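Prophage pi2 protein 01, integrase (Lactococcus lactis, PDB 3LYS) probably binds DNA as part of phage integration and recombination, this chain being the helical N-terminal core-binding piece of a phage-family integrase. Local coordinates at residues Y38-Y42 / K62-H67; Y56-L60 / F75-V79; F12-M16 / Y32-L36; I4-S9 / M43-S49. The protein carries 1 engineered substitution. All coordinates share one frame. Residues are numbered along the deposited sequence.

Contact 1: residues Y38-Y42 / K62-H67; sequences YLKTY and KFAETH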
loop_
_atom_site.group_PDB
_atom_site.type_symbol
_atom_site.label_atom_id
_atom_site.label_comp_id
_atom_site.label_asym_id
_atom_site.label_seq_id
_atom_site.Cartn_x
_atom_site.Cartn_y
_atom_site.Cartn_z
ATOM N N TYR A 38 -0.120 4.825 -7.831
ATOM C CA TYR A 38 1.228 4.305 -7.634
ATOM C C TYR A 38 1.188 2.791 -7.604
ATOM O O TYR A 38 1.925 2.119 -8.318
ATOM C CB TYR A 38 1.801 4.814 -6.311
ATOM C CG TYR A 38 2.300 6.236 -6.345
ATOM C CD1 TYR A 38 2.294 7.010 -5.204
ATOM C CD2 TYR A 38 2.832 6.792 -7.508
ATOM C CE1 TYR A 38 2.809 8.294 -5.201
ATOM C CE2 TYR A 38 3.355 8.087 -7.514
ATOM C CZ TYR A 38 3.337 8.825 -6.338
ATOM O OH TYR A 38 3.880 10.086 -6.276
ATOM N N LEU A 39 0.310 2.263 -6.766
ATOM C CA LEU A 39 0.167 0.830 -6.638
ATOM C C LEU A 39 -0.035 0.163 -8.001
ATOM O O LEU A 39 0.587 -0.849 -8.291
ATOM C CB LEU A 39 -1.002 0.514 -5.709
ATOM C CG LEU A 39 -0.816 -0.620 -4.706
ATOM C CD1 LEU A 39 0.457 -0.436 -3.915
ATOM C CD2 LEU A 39 -2.009 -0.653 -3.778
ATOM N N LYS A 40 -0.879 0.735 -8.849
ATOM C CA LYS A 40 -1.130 0.135 -10.150
ATOM C C LYS A 40 0.122 0.067 -11.006
ATOM O O LYS A 40 0.298 -0.851 -11.812
ATOM C CB LYS A 40 -2.233 0.901 -10.891
ATOM C CG LYS A 40 -3.602 0.824 -10.247
ATOM C CD LYS A 40 -4.638 1.469 -11.139
ATOM C CE LYS A 40 -6.028 1.386 -10.529
ATOM N NZ LYS A 40 -7.051 2.071 -11.375
ATOM N N THR A 41 0.992 1.048 -10.818
ATOM C CA THR A 41 2.250 1.145 -11.565
ATOM C C THR A 41 3.299 0.159 -11.029
ATOM O O THR A 41 3.560 -0.876 -11.636
ATOM C CB THR A 41 2.826 2.574 -11.467
ATOM O OG1 THR A 41 1.837 3.517 -11.899
ATOM C CG2 THR A 41 4.049 2.707 -12.333
ATOM N N TYR A 42 3.884 0.491 -9.882
ATOM C CA TYR A 42 4.903 -0.340 -9.269
ATOM C C TYR A 42 4.503 -1.775 -8.978
ATOM O O TYR A 42 5.347 -2.668 -8.970
ATOM C CB TYR A 42 5.388 0.324 -7.998
ATOM C CG TYR A 42 6.111 1.599 -8.285
ATOM C CD1 TYR A 42 7.487 1.614 -8.440
ATOM C CD2 TYR A 42 5.421 2.790 -8.420
ATOM C CE1 TYR A 42 8.161 2.782 -8.715
ATOM C CE2 TYR A 42 6.083 3.965 -8.699
ATOM C CZ TYR A 42 7.454 3.956 -8.842
ATOM O OH TYR A 42 8.134 5.121 -9.089
ATOM N N LYS A 62 12.457 0.406 -5.253
ATOM C CA LYS A 62 12.327 0.890 -6.624
ATOM C C LYS A 62 11.630 2.254 -6.615
ATOM O O LYS A 62 12.006 3.166 -7.344
ATOM C CB LYS A 62 11.536 -0.138 -7.456
ATOM C CG LYS A 62 11.255 0.219 -8.925
ATOM C CD LYS A 62 12.530 0.483 -9.717
ATOM C CE LYS A 62 13.509 -0.691 -9.652
ATOM N NZ LYS A 62 14.829 -0.377 -10.287
ATOM N N PHE A 63 10.630 2.397 -5.760
ATOM C CA PHE A 63 9.879 3.639 -5.665
ATOM C C PHE A 63 10.735 4.784 -5.122
ATOM O O PHE A 63 10.663 5.917 -5.602
ATOM C CB PHE A 63 8.655 3.401 -4.769
ATOM C CG PHE A 63 7.749 4.596 -4.625
ATOM C CD1 PHE A 63 8.047 5.623 -3.718
ATOM C CD2 PHE A 63 6.597 4.699 -5.396
ATOM C CE1 PHE A 63 7.209 6.733 -3.586
ATOM C CE2 PHE A 63 5.761 5.803 -5.266
ATOM C CZ PHE A 63 6.070 6.824 -4.357
ATOM N N ALA A 64 11.553 4.478 -4.124
ATOM C CA ALA A 64 12.389 5.491 -3.501
ATOM C C ALA A 64 13.432 6.113 -4.423
ATOM O O ALA A 64 13.895 7.229 -4.175
ATOM C CB ALA A 64 13.067 4.916 -2.278
ATOM N N GLU A 65 13.804 5.410 -5.485
ATOM C CA GLU A 65 14.808 5.949 -6.379
ATOM C C GLU A 65 14.249 6.925 -7.410
ATOM O O GLU A 65 14.893 7.199 -8.417
ATOM C CB GLU A 65 15.572 4.813 -7.062
ATOM C CG GLU A 65 14.698 3.785 -7.737
ATOM C CD GLU A 65 15.485 2.627 -8.349
ATOM O OE1 GLU A 65 16.120 1.862 -7.597
ATOM O OE2 GLU A 65 15.471 2.489 -9.588
ATOM N N THR A 66 13.058 7.461 -7.153
ATOM C CA THR A 66 12.432 8.431 -8.055
ATOM C C THR A 66 11.431 9.281 -7.288
ATOM O O THR A 66 10.666 10.037 -7.879
ATOM C CB THR A 66 11.676 7.745 -9.240
ATOM O OG1 THR A 66 11.073 6.519 -8.795
ATOM C CG2 THR A 66 12.617 7.472 -10.402
ATOM N N HIS A 67 11.445 9.149 -5.969
ATOM C CA HIS A 67 10.532 9.897 -5.119
ATOM C C HIS A 67 11.237 10.315 -3.847
ATOM O O HIS A 67 12.186 9.659 -3.412
ATOM C CB HIS A 67 9.331 9.029 -4.765
ATOM C CG HIS A 67 8.511 8.642 -5.948
ATOM N ND1 HIS A 67 7.570 9.483 -6.500
ATOM C CD2 HIS A 67 8.537 7.539 -6.732
ATOM C CE1 HIS A 67 7.052 8.916 -7.575
ATOM N NE2 HIS A 67 7.622 7.737 -7.739
#

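Contact 2: residues Y56-L60 / F75-V79; sequences YQRAL and FHTRV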
loop_
_atom_site.group_PDB
_atom_site.type_symbol
_atom_site.label_atom_id
_atom_site.label_comp_id
_atom_site.label_asym_id
_atom_site.label_seq_id
_atom_site.Cartn_x
_atom_site.Cartn_y
_atom_site.Cartn_z
ATOM N N TYR A 56 7.628 -6.477 -1.089
ATOM C CA TYR A 56 7.212 -5.152 -0.685
ATOM C C TYR A 56 8.387 -4.215 -0.491
ATOM O O TYR A 56 8.385 -3.094 -1.000
ATOM C CB TYR A 56 6.358 -5.238 0.586
ATOM C CG TYR A 56 5.812 -3.907 1.043
ATOM C CD1 TYR A 56 6.313 -3.284 2.190
ATOM C CD2 TYR A 56 4.837 -3.239 0.308
ATOM C CE1 TYR A 56 5.866 -2.024 2.590
ATOM C CE2 TYR A 56 4.385 -1.976 0.696
ATOM C CZ TYR A 56 4.907 -1.375 1.837
ATOM O OH TYR A 56 4.501 -0.108 2.186
ATOM N N GLN A 57 9.398 -4.670 0.238
ATOM C CA GLN A 57 10.583 -3.842 0.482
ATOM C C GLN A 57 11.234 -3.462 -0.850
ATOM O O GLN A 57 11.681 -2.332 -1.051
ATOM C CB GLN A 57 11.573 -4.614 1.364
ATOM C CG GLN A 57 12.758 -3.791 1.862
ATOM C CD GLN A 57 12.339 -2.443 2.429
ATOM O OE1 GLN A 57 12.504 -1.412 1.781
ATOM N NE2 GLN A 57 11.785 -2.448 3.635
ATOM N N ARG A 58 11.271 -4.426 -1.761
ATOM C CA ARG A 58 11.849 -4.213 -3.075
ATOM C C ARG A 58 11.009 -3.197 -3.872
ATOM O O ARG A 58 11.560 -2.286 -4.474
ATOM C CB ARG A 58 11.932 -5.558 -3.795
ATOM C CG ARG A 58 12.891 -5.609 -4.966
ATOM C CD ARG A 58 13.205 -7.059 -5.323
ATOM N NE ARG A 58 13.892 -7.777 -4.252
ATOM C CZ ARG A 58 13.476 -8.871 -3.619
ATOM N NH1 ARG A 58 14.254 -9.371 -2.677
ATOM N NH2 ARG A 58 12.314 -9.457 -3.894
ATOM N N ALA A 59 9.682 -3.366 -3.875
ATOM C CA ALA A 59 8.785 -2.444 -4.566
ATOM C C ALA A 59 9.020 -1.066 -3.953
ATOM O O ALA A 59 9.120 -0.062 -4.653
ATOM C CB ALA A 59 7.327 -2.854 -4.379
ATOM N N LEU A 60 9.124 -1.028 -2.631
ATOM C CA LEU A 60 9.348 0.212 -1.930
ATOM C C LEU A 60 10.669 0.837 -2.332
ATOM O O LEU A 60 10.743 2.049 -2.500
ATOM C CB LEU A 60 9.317 -0.034 -0.429
ATOM C CG LEU A 60 8.198 0.676 0.340
ATOM C CD1 LEU A 60 6.848 0.315 -0.218
ATOM C CD2 LEU A 60 8.278 0.291 1.794
ATOM N N PHE A 75 3.285 6.745 0.822
ATOM C CA PHE A 75 2.830 5.577 0.079
ATOM C C PHE A 75 2.739 4.381 1.022
ATOM O O PHE A 75 1.677 3.783 1.197
ATOM C CB PHE A 75 3.817 5.255 -1.028
ATOM C CG PHE A 75 3.530 3.972 -1.725
ATOM C CD1 PHE A 75 2.370 3.809 -2.444
ATOM C CD2 PHE A 75 4.429 2.921 -1.675
ATOM C CE1 PHE A 75 2.112 2.614 -3.107
ATOM C CE2 PHE A 75 4.168 1.726 -2.338
ATOM C CZ PHE A 75 3.018 1.573 -3.050
ATOM N N HIS A 76 3.876 4.050 1.627
ATOM C CA HIS A 76 3.973 2.931 2.553
ATOM C C HIS A 76 2.877 2.994 3.615
ATOM O O HIS A 76 1.990 2.134 3.672
ATOM C CB HIS A 76 5.353 2.923 3.218
ATOM C CG HIS A 76 5.461 1.975 4.370
ATOM N ND1 HIS A 76 5.282 0.618 4.231
ATOM C CD2 HIS A 76 5.749 2.183 5.678
ATOM C CE1 HIS A 76 5.459 0.028 5.401
ATOM N NE2 HIS A 76 5.744 0.957 6.294
ATOM N N THR A 77 2.931 4.019 4.451
ATOM C CA THR A 77 1.938 4.165 5.493
ATOM C C THR A 77 0.507 3.846 5.016
ATOM O O THR A 77 -0.160 2.990 5.596
ATOM C CB THR A 77 2.017 5.581 6.102
ATOM O OG1 THR A 77 0.796 5.880 6.786
ATOM C CG2 THR A 77 2.274 6.595 5.032
ATOM N N ARG A 78 0.050 4.502 3.950
ATOM C CA ARG A 78 -1.295 4.258 3.430
ATOM C C ARG A 78 -1.523 2.796 3.028
ATOM O O ARG A 78 -2.558 2.216 3.337
ATOM C CB ARG A 78 -1.596 5.194 2.246
ATOM C CG ARG A 78 -1.955 6.631 2.674
ATOM C CD ARG A 78 -2.505 7.485 1.533
ATOM N NE ARG A 78 -1.467 8.127 0.731
ATOM C CZ ARG A 78 -0.614 9.040 1.192
ATOM N NH1 ARG A 78 0.303 9.574 0.387
ATOM N NH2 ARG A 78 -0.671 9.418 2.461
ATOM N N VAL A 79 -0.564 2.190 2.348
ATOM C CA VAL A 79 -0.727 0.803 1.961
ATOM C C VAL A 79 -0.809 -0.055 3.208
ATOM O O VAL A 79 -1.599 -0.991 3.301
ATOM C CB VAL A 79 0.459 0.304 1.147
ATOM C CG1 VAL A 79 0.241 -1.152 0.777
ATOM C CG2 VAL A 79 0.652 1.164 -0.092
#

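Contact 3: residues F12-M16 / Y32-L36; sequences FKDWM and YEQTL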
loop_
_atom_site.group_PDB
_atom_site.type_symbol
_atom_site.label_atom_id
_atom_site.label_comp_id
_atom_site.label_asym_id
_atom_site.label_seq_id
_atom_site.Cartn_x
_atom_site.Cartn_y
_atom_site.Cartn_z
ATOM N N PHE A 12 -6.872 -2.369 -2.794
ATOM C CA PHE A 12 -6.684 -1.055 -2.190
ATOM C C PHE A 12 -7.845 -0.129 -2.522
ATOM O O PHE A 12 -8.390 0.525 -1.640
ATOM C CB PHE A 12 -5.353 -0.437 -2.643
ATOM C CG PHE A 12 -4.979 0.818 -1.896
ATOM C CD1 PHE A 12 -5.326 2.068 -2.387
ATOM C CD2 PHE A 12 -4.281 0.748 -0.694
ATOM C CE1 PHE A 12 -4.979 3.228 -1.695
ATOM C CE2 PHE A 12 -3.931 1.904 0.005
ATOM C CZ PHE A 12 -4.281 3.143 -0.497
ATOM N N LYS A 13 -8.228 -0.077 -3.792
ATOM C CA LYS A 13 -9.337 0.777 -4.213
ATOM C C LYS A 13 -10.584 0.343 -3.456
ATOM O O LYS A 13 -11.249 1.161 -2.832
ATOM C CB LYS A 13 -9.563 0.648 -5.719
ATOM C CG LYS A 13 -10.685 1.512 -6.274
ATOM C CD LYS A 13 -10.738 1.436 -7.808
ATOM C CE LYS A 13 -11.769 2.403 -8.391
ATOM N NZ LYS A 13 -13.174 2.087 -7.993
ATOM N N ASP A 14 -10.881 -0.953 -3.515
ATOM C CA ASP A 14 -12.035 -1.550 -2.834
ATOM C C ASP A 14 -12.071 -1.040 -1.386
ATOM O O ASP A 14 -13.078 -0.505 -0.927
ATOM C CB ASP A 14 -11.881 -3.084 -2.879
ATOM C CG ASP A 14 -13.147 -3.836 -2.486
ATOM O OD1 ASP A 14 -13.719 -3.516 -1.423
ATOM O OD2 ASP A 14 -13.552 -4.764 -3.232
ATOM N N TRP A 15 -10.944 -1.204 -0.694
ATOM C CA TRP A 15 -10.767 -0.790 0.696
ATOM C C TRP A 15 -11.005 0.705 0.921
ATOM O O TRP A 15 -11.899 1.095 1.681
ATOM C CB TRP A 15 -9.348 -1.141 1.168
ATOM C CG TRP A 15 -9.045 -0.717 2.575
ATOM C CD1 TRP A 15 -9.485 -1.308 3.707
ATOM C CD2 TRP A 15 -8.295 0.446 2.988
ATOM N NE1 TRP A 15 -9.073 -0.589 4.807
ATOM C CE2 TRP A 15 -8.340 0.492 4.393
ATOM C CE3 TRP A 15 -7.599 1.452 2.303
ATOM C CZ2 TRP A 15 -7.715 1.501 5.134
ATOM C CZ3 TRP A 15 -6.977 2.457 3.040
ATOM C CH2 TRP A 15 -7.043 2.471 4.443
HETATM N N MSE A 16 -10.210 1.543 0.258
HETATM C CA MSE A 16 -10.318 2.993 0.423
HETATM C C MSE A 16 -11.720 3.531 0.232
HETATM O O MSE A 16 -12.156 4.399 0.983
HETATM C CB MSE A 16 -9.348 3.707 -0.530
HETATM C CG MSE A 16 -9.626 3.528 -2.029
HETATM SE SE MSE A 16 -8.287 4.387 -3.216
HETATM C CE MSE A 16 -8.682 6.225 -2.855
ATOM N N TYR A 32 -4.914 8.904 -1.075
ATOM C CA TYR A 32 -5.223 7.504 -1.300
ATOM C C TYR A 32 -5.399 7.224 -2.788
ATOM O O TYR A 32 -5.041 6.150 -3.268
ATOM C CB TYR A 32 -6.483 7.105 -0.525
ATOM C CG TYR A 32 -6.290 7.088 0.979
ATOM C CD1 TYR A 32 -6.137 8.279 1.702
ATOM C CD2 TYR A 32 -6.230 5.882 1.680
ATOM C CE1 TYR A 32 -5.928 8.264 3.083
ATOM C CE2 TYR A 32 -6.019 5.860 3.058
ATOM C CZ TYR A 32 -5.870 7.054 3.748
ATOM O OH TYR A 32 -5.671 7.039 5.104
ATOM N N GLU A 33 -5.936 8.187 -3.524
ATOM C CA GLU A 33 -6.125 7.982 -4.948
ATOM C C GLU A 33 -4.757 7.888 -5.606
ATOM O O GLU A 33 -4.559 7.092 -6.525
ATOM C CB GLU A 33 -6.921 9.134 -5.545
ATOM C CG GLU A 33 -8.114 9.546 -4.716
ATOM C CD GLU A 33 -9.160 10.274 -5.532
ATOM O OE1 GLU A 33 -9.893 9.601 -6.303
ATOM O OE2 GLU A 33 -9.244 11.521 -5.411
ATOM N N GLN A 34 -3.819 8.699 -5.116
ATOM C CA GLN A 34 -2.444 8.721 -5.629
ATOM C C GLN A 34 -1.765 7.405 -5.299
ATOM O O GLN A 34 -1.169 6.751 -6.155
ATOM C CB GLN A 34 -1.643 9.863 -4.992
ATOM C CG GLN A 34 -0.202 9.942 -5.481
ATOM C CD GLN A 34 -0.102 10.155 -6.991
ATOM O OE1 GLN A 34 -0.363 11.248 -7.499
ATOM N NE2 GLN A 34 0.262 9.100 -7.713
ATOM N N THR A 35 -1.852 7.030 -4.037
ATOM C CA THR A 35 -1.261 5.785 -3.591
ATOM C C THR A 35 -1.826 4.639 -4.430
ATOM O O THR A 35 -1.107 3.708 -4.781
ATOM C CB THR A 35 -1.550 5.583 -2.105
ATOM O OG1 THR A 35 -0.895 6.619 -1.364
ATOM C CG2 THR A 35 -1.048 4.237 -1.643
ATOM N N LEU A 36 -3.115 4.720 -4.751
ATOM C CA LEU A 36 -3.756 3.708 -5.568
ATOM C C LEU A 36 -3.052 3.674 -6.913
ATOM O O LEU A 36 -2.611 2.627 -7.369
ATOM C CB LEU A 36 -5.231 4.044 -5.778
ATOM C CG LEU A 36 -5.908 3.338 -6.960
ATOM C CD1 LEU A 36 -5.906 1.837 -6.745
ATOM C CD2 LEU A 36 -7.323 3.854 -7.120
#

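Contact 4: residues I4-S9 / M43-S49; sequences IKQEIS and MPNVLIS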
loop_
_atom_site.group_PDB
_atom_site.type_symbol
_atom_site.label_atom_id
_atom_site.label_comp_id
_atom_site.label_asym_id
_atom_site.label_seq_id
_atom_site.Cartn_x
_atom_site.Cartn_y
_atom_site.Cartn_z
ATOM N N ILE A 4 -7.492 -14.820 1.047
ATOM C CA ILE A 4 -7.524 -13.530 0.322
ATOM C C ILE A 4 -6.827 -13.596 -1.038
ATOM O O ILE A 4 -5.603 -13.464 -1.145
ATOM C CB ILE A 4 -6.871 -12.361 1.135
ATOM C CG1 ILE A 4 -6.918 -11.051 0.331
ATOM C CG2 ILE A 4 -5.416 -12.693 1.463
ATOM C CD1 ILE A 4 -8.302 -10.512 0.031
ATOM N N LYS A 5 -7.628 -13.799 -2.078
ATOM C CA LYS A 5 -7.121 -13.875 -3.444
ATOM C C LYS A 5 -7.617 -12.669 -4.230
ATOM O O LYS A 5 -8.799 -12.574 -4.564
ATOM C CB LYS A 5 -7.584 -15.179 -4.116
ATOM C CG LYS A 5 -6.723 -16.402 -3.802
ATOM C CD LYS A 5 -5.297 -16.228 -4.337
ATOM C CE LYS A 5 -4.461 -17.495 -4.162
ATOM N NZ LYS A 5 -5.028 -18.657 -4.906
ATOM N N GLN A 6 -6.709 -11.744 -4.516
ATOM C CA GLN A 6 -7.069 -10.549 -5.260
ATOM C C GLN A 6 -5.802 -9.718 -5.539
ATOM O O GLN A 6 -4.750 -9.963 -4.942
ATOM C CB GLN A 6 -8.080 -9.745 -4.444
ATOM C CG GLN A 6 -8.805 -8.665 -5.204
ATOM C CD GLN A 6 -9.446 -7.668 -4.273
ATOM O OE1 GLN A 6 -9.671 -7.962 -3.100
ATOM N NE2 GLN A 6 -9.742 -6.481 -4.785
ATOM N N GLU A 7 -5.887 -8.751 -6.449
ATOM C CA GLU A 7 -4.725 -7.925 -6.749
ATOM C C GLU A 7 -4.573 -6.862 -5.697
ATOM O O GLU A 7 -5.552 -6.278 -5.271
ATOM C CB GLU A 7 -4.879 -7.228 -8.085
ATOM C CG GLU A 7 -5.148 -8.169 -9.219
ATOM C CD GLU A 7 -5.028 -7.488 -10.562
ATOM O OE1 GLU A 7 -5.438 -8.126 -11.561
ATOM O OE2 GLU A 7 -4.522 -6.332 -10.613
ATOM N N ILE A 8 -3.345 -6.602 -5.279
ATOM C CA ILE A 8 -3.111 -5.580 -4.279
ATOM C C ILE A 8 -3.746 -4.259 -4.704
ATOM O O ILE A 8 -4.435 -3.615 -3.911
ATOM C CB ILE A 8 -1.610 -5.367 -4.076
ATOM C CG1 ILE A 8 -1.368 -4.206 -3.114
ATOM C CG2 ILE A 8 -0.936 -5.118 -5.414
ATOM C CD1 ILE A 8 -1.752 -4.512 -1.705
ATOM N N SER A 9 -3.519 -3.854 -5.951
ATOM C CA SER A 9 -4.066 -2.589 -6.452
ATOM C C SER A 9 -5.578 -2.562 -6.354
ATOM O O SER A 9 -6.156 -1.661 -5.745
ATOM C CB SER A 9 -3.627 -2.346 -7.908
ATOM O OG SER A 9 -3.827 -3.495 -8.735
HETATM N N MSE A 43 3.223 -2.010 -8.735
HETATM C CA MSE A 43 2.758 -3.358 -8.445
HETATM C C MSE A 43 1.582 -3.713 -9.315
HETATM O O MSE A 43 0.440 -3.657 -8.873
HETATM C CB MSE A 43 2.350 -3.479 -6.986
HETATM C CG MSE A 43 3.511 -3.459 -6.028
HETATM SE SE MSE A 43 2.904 -3.654 -4.214
HETATM C CE MSE A 43 2.436 -5.521 -4.238
ATOM N N PRO A 44 1.846 -4.097 -10.565
ATOM C CA PRO A 44 0.791 -4.465 -11.507
ATOM C C PRO A 44 -0.085 -5.630 -11.053
ATOM O O PRO A 44 -0.839 -5.519 -10.082
ATOM C CB PRO A 44 1.567 -4.786 -12.778
ATOM C CG PRO A 44 2.813 -5.379 -12.231
ATOM C CD PRO A 44 3.166 -4.397 -11.135
ATOM N N ASN A 45 0.013 -6.755 -11.746
ATOM C CA ASN A 45 -0.820 -7.896 -11.403
ATOM C C ASN A 45 -0.414 -8.603 -10.117
ATOM O O ASN A 45 -0.670 -9.796 -9.939
ATOM C CB ASN A 45 -0.836 -8.875 -12.567
ATOM C CG ASN A 45 -1.382 -8.252 -13.825
ATOM O OD1 ASN A 45 -2.539 -7.857 -13.875
ATOM N ND2 ASN A 45 -0.545 -8.149 -14.850
ATOM N N VAL A 46 0.193 -7.857 -9.206
ATOM C CA VAL A 46 0.634 -8.418 -7.937
ATOM C C VAL A 46 -0.539 -8.849 -7.045
ATOM O O VAL A 46 -1.393 -8.036 -6.690
ATOM C CB VAL A 46 1.499 -7.395 -7.177
ATOM C CG1 VAL A 46 2.269 -8.088 -6.078
ATOM C CG2 VAL A 46 2.432 -6.687 -8.147
ATOM N N LEU A 47 -0.585 -10.134 -6.700
ATOM C CA LEU A 47 -1.645 -10.648 -5.834
ATOM C C LEU A 47 -1.270 -10.490 -4.378
ATOM O O LEU A 47 -0.163 -10.820 -3.960
ATOM C CB LEU A 47 -1.924 -12.121 -6.103
ATOM C CG LEU A 47 -3.119 -12.398 -6.988
ATOM C CD1 LEU A 47 -2.887 -11.786 -8.353
ATOM C CD2 LEU A 47 -3.332 -13.893 -7.085
ATOM N N ILE A 48 -2.218 -9.991 -3.607
ATOM C CA ILE A 48 -2.017 -9.757 -2.193
ATOM C C ILE A 48 -1.404 -10.985 -1.482
ATOM O O ILE A 48 -0.586 -10.851 -0.560
ATOM C CB ILE A 48 -3.359 -9.372 -1.565
ATOM C CG1 ILE A 48 -3.166 -8.927 -0.122
ATOM C CG2 ILE A 48 -4.322 -10.532 -1.677
ATOM C CD1 ILE A 48 -2.580 -7.550 0.004
ATOM N N SER A 49 -1.775 -12.184 -1.933
ATOM C CA SER A 49 -1.281 -13.428 -1.334
ATOM C C SER A 49 0.115 -13.827 -1.794
ATOM O O SER A 49 0.658 -14.826 -1.324
ATOM C CB SER A 49 -2.244 -14.570 -1.641
ATOM O OG SER A 49 -2.278 -14.813 -3.025
#

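Contact 1: residues Y38-Y42 / K62-H67
Y42, the last residue of helix 26-42, loses the most area here. Its ring reaches across to the end of helix 53-64, where F63 lies over one face of it with the two ring planes oblique: CE2 of Y42 is 3.4 Å from CD2 of F63, and CB of F63 makes a CH-pi contact, 4.3 Å from the Y42 ring centroid. In the turn beyond, NE2 of H67 donates a hydrogen bond to OH of Y42 (3.0 Å), and OG1 of T66 makes a weak one with the same oxygen (3.3 Å). F63, the buried member, also turns its edge to the face of Y38, one helical turn before Y42, in a T-shaped pair with centroids 4.8 Å apart and planes at 83°. Together Y38, Y42, F63 and H67 form an aromatic cluster that ties two consecutive helices of the SAM-like core-binding domain at its surface. Inward, F75 of helix 69-88 meets the F63 ring, S71 touches Y38 and T72 touches F63. At the exposed edge, CG of K62 lies 4.0 Å from CE1 of Y42, and NZ of K62 forms a salt bridge with OE2 of E65 (3.0 Å).

Contact 2: residues Y56-L60 / F75-V79
This is a buried helix-helix contact close to the centre of the chain, between helix 53-64 and the long helix 69-88 that follows it. The short segments run roughly antiparallel, at 145°, with axes 12.0 Å apart. Y56, pointing at the other helix, spans the gap: its OH hydrogen-bonds ND1 of H76 at 2.3 Å, a very short separation in the model, with the two rings meeting rim to rim. The ring also comes near V79, CE2 of Y56 being 4.2 Å from CG1 of V79. One turn on, L60 fills the next space, its CD1 3.7 Å from CE2 at the edge of the F75 ring and its CD2 3.9 Å from ND1 of H76. V79 and L60 thus lie beside the polar pair, and T97 of a later loop touches both Y56 and H76. F75 and V79 also reach helix 26-42, at T35 and L39. The pair forms part of the small helical bundle of the core-binding domain of phage-family integrases.

Contact 3: residues F12-M16 / Y32-L36
Helices 8-19 and 26-42 run almost antiparallel here, the short segments lying at 167° with axes 10.2 Å apart. K13 faces L36 (CA to CA 6.4 Å) and M16 faces Y32 (7.0 Å). No hydrogen bond crosses; the interface is mainly apolar side chains packed on one another and on backbone. F12 points into the opposite helix and pushes its ring edge against the backbone, CE1 lying 3.3 Å from O of Y32, while its CZ meets CG2 of T35 at 3.6 Å and its CD1 meets CB of L36 at 3.9 Å. M16, a selenomethionine, packs one turn later: its CE touches CB of Y32 at 3.3 Å and its SE lies 4.0 Å from CB of L36. W15 and Y32 meet rim to rim, CZ3 of W15 being 3.5 Å from CE2 of Y32. CB of K13 lies 4.0 Å from CD1 of L36, and the K13 amine forms a salt bridge with E17. Helix 69-88 closes the inner side of this antiparallel pair in the core-binding domain: S82 touches F12 and W15, F75 packs on T35, and R78 lies against Y32 and hydrogen-bonds the T35 hydroxyl.

Contact 4: residues I4-S9 / M43-S49
An isolated antiparallel beta bridge joins the extended lead-in to helix 8-19 with the loop after helix 26-42, in an otherwise helical core-binding domain. E7 and L47 form its non-hydrogen-bonded pair, CA atoms 4.2 Å apart, flanked by two backbone hydrogen bonds: I48 N to Q6 O (2.9 Å) and I8 N to V46 O (2.8 Å). The I8 side chain is the main bump, fitting a hollow lined by selenomethionine M43, V46 and I48: its CG2 is 3.6 Å from CE of M43 and 3.8 Å from CB of V46, and its CD1 is 3.6 Å from CD1 of I48. I48 in turn wedges between I8 and I4, with CG2 3.3 Å from CG1 of I4. This apolar side is backed by I51 and by I83 and L86 of helix 69-88. At the exposed end, CD of K5 comes to 3.6 Å from OG of S49. Inside the bridge, CA of E7 makes a CA-H...O contact with O of V46 at 3.3 Å.

Overall arrangement
Contact 2 is the most buried of the four, near the centre of the chain; contacts 3 and 4 are partly buried, and contact 1 lies at the surface. Contacts 1 and 2 share helix 53-64, contacts 1 and 3 helix 26-42, contacts 3 and 4 helix 8-19. Their chemistry differs: an aromatic cluster with hydrogen-bonding hydroxyl and imidazole groups in contact 1, one buried tyrosine-histidine hydrogen bond beside apolar packing in contact 2, mainly apolar helix packing without a hydrogen bond across it in contact 3, a backbone bridge beside an apolar patch in contact 4. L39 joins several of them, its CD1 3.4 Å from CZ of F75 and its CD2 3.5 Å from CB of F12.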